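PDB 7B4O: superoxide dismutase [Cu-Zn] from Bacteroidetes bacterium GWA2_30_7, which catalyses the dismutation of superoxide to molecular oxygen and hydrogen peroxide, and is seen here with zinc at both metal positions. Local coordinates for the interface of chains A and B. Numbering follows the deposited sequence. Chains: chain A/B, Superoxide dismutase [Cu-Zn].

The interface of chains A and B. Residues chain A 56, 120, 148-150; chain B 56, 120, 148-150.
A:Val148 and B:Val148 meet across the two-fold axis of the dimer, each burying 42 Å² against the other chain. Their side chains run antiparallel and slip past one another rather than butting end to end, and CG1 of A:Val148 lies 3.6 Å from CG1 of B:Val148. In both copies CG1 is anti to the backbone N (chi1 178° in chain A, 176° in chain B), which puts this methyl beside its own carbonyl carbon and carries it toward Gly150 of the partner. There it rests on the glycine: CG1 of A:Val148 approaches CA of B:Gly150 to 3.6 Å, and CG1 of B:Val148 reaches CA of A:Gly150 at 3.5 Å. The second methyl, CG2, is anti to the carbonyl carbon, turned back toward its own subunit, and plays a lesser part; CG2 of A:Val148 lies 4.1 Å from the main-chain O of B:Val148.

Each Gly150 is also met by loops of the opposite subunit. CA of A:Gly150 faces the carbonyl O of B:Gly120 at 3.4 Å and the carbonyl O of B:Gly56 as well, and the exchanged pairs repeat this around B:Gly150. With no side chain on Gly150, the loop backbones and the valine methyl can all pack close to its CA. The two Ile149 residues point their side chains back into their own subunits and hide little surface here.

This patch, part of a larger two-fold interface, hides 121 Å²; its valine–glycine packing is apolar, and within it the chains share no polar bond. Shape fit should therefore matter more here than polar pairing. Close packing of strand 143-151 (chain A) with glycine-bearing loops resembles the dimer contact of eukaryotic Cu,Zn superoxide dismutases, so the assembly may be the biological dimer. Beside the CG1 pair, CB of A:Val148 stands 4.0 Å from CB of B:Val148 across the axis.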
loop_
_atom_site.group_PDB
_atom_site.type_symbol
_atom_site.label_atom_id
_atom_site.label_comp_id
_atom_site.label_asym_id
_atom_site.label_seq_id
_atom_site.Cartn_x
_atom_site.Cartn_y
_atom_site.Cartn_z
ATOM N N GLY A 56 -6.928 -0.769 -3.325
ATOM C CA GLY A 56 -5.502 -0.894 -2.989
ATOM C C GLY A 56 -5.055 -2.336 -3.133
ATOM O O GLY A 56 -4.588 -2.935 -2.144
ATOM N N GLY A 120 -5.208 3.749 1.499
ATOM C CA GLY A 120 -5.559 2.358 1.162
ATOM C C GLY A 120 -6.084 2.222 -0.255
ATOM O O GLY A 120 -6.449 1.101 -0.638
ATOM N N VAL A 148 0.084 0.982 -3.443
ATOM C CA VAL A 148 -0.964 1.281 -2.441
ATOM C C VAL A 148 -0.537 2.498 -1.629
ATOM O O VAL A 148 0.620 2.611 -1.234
ATOM C CB VAL A 148 -1.274 0.055 -1.569
ATOM C CG1 VAL A 148 -2.313 0.380 -0.496
ATOM C CG2 VAL A 148 -1.732 -1.111 -2.431
ATOM N N ILE A 149 -1.475 3.400 -1.404
ATOM C CA ILE A 149 -1.238 4.669 -0.670
ATOM C C ILE A 149 -1.342 4.404 0.830
ATOM O O ILE A 149 -2.413 3.977 1.311
ATOM C CB ILE A 149 -2.231 5.740 -1.139
ATOM C CG1 ILE A 149 -2.138 5.957 -2.646
ATOM C CG2 ILE A 149 -2.022 7.037 -0.363
ATOM C CD1 ILE A 149 -3.293 6.768 -3.227
ATOM N N GLY A 150 -0.245 4.648 1.544
ATOM C CA GLY A 150 -0.162 4.395 2.983
ATOM C C GLY A 150 -0.020 5.660 3.801
ATOM O O GLY A 150 0.301 6.730 3.248
ATOM N N GLY B 56 2.473 3.199 6.667
ATOM C CA GLY B 56 2.397 2.606 5.320
ATOM C C GLY B 56 3.394 3.277 4.401
ATOM O O GLY B 56 3.001 3.830 3.368
ATOM N N GLY B 120 -3.893 1.216 5.216
ATOM C CA GLY B 120 -2.839 2.223 5.023
ATOM C C GLY B 120 -1.660 2.009 5.963
ATOM O O GLY B 120 -0.747 2.824 5.923
ATOM N N VAL B 148 2.135 -2.177 1.785
ATOM C CA VAL B 148 1.076 -1.316 2.366
ATOM C C VAL B 148 -0.262 -2.039 2.218
ATOM O O VAL B 148 -0.532 -2.636 1.159
ATOM C CB VAL B 148 1.079 0.079 1.721
ATOM C CG1 VAL B 148 -0.067 0.929 2.247
ATOM C CG2 VAL B 148 2.411 0.773 1.976
ATOM N N ILE B 149 -1.060 -1.999 3.276
ATOM C CA ILE B 149 -2.371 -2.691 3.339
ATOM C C ILE B 149 -3.415 -1.803 2.662
ATOM O O ILE B 149 -3.661 -0.668 3.143
ATOM C CB ILE B 149 -2.736 -3.015 4.792
ATOM C CG1 ILE B 149 -1.636 -3.868 5.435
ATOM C CG2 ILE B 149 -4.097 -3.678 4.881
ATOM C CD1 ILE B 149 -1.755 -4.007 6.939
ATOM N N GLY B 150 -4.016 -2.317 1.596
ATOM C CA GLY B 150 -4.992 -1.563 0.802
ATOM C C GLY B 150 -6.376 -2.155 0.896
ATOM O O GLY B 150 -6.548 -3.309 1.352
#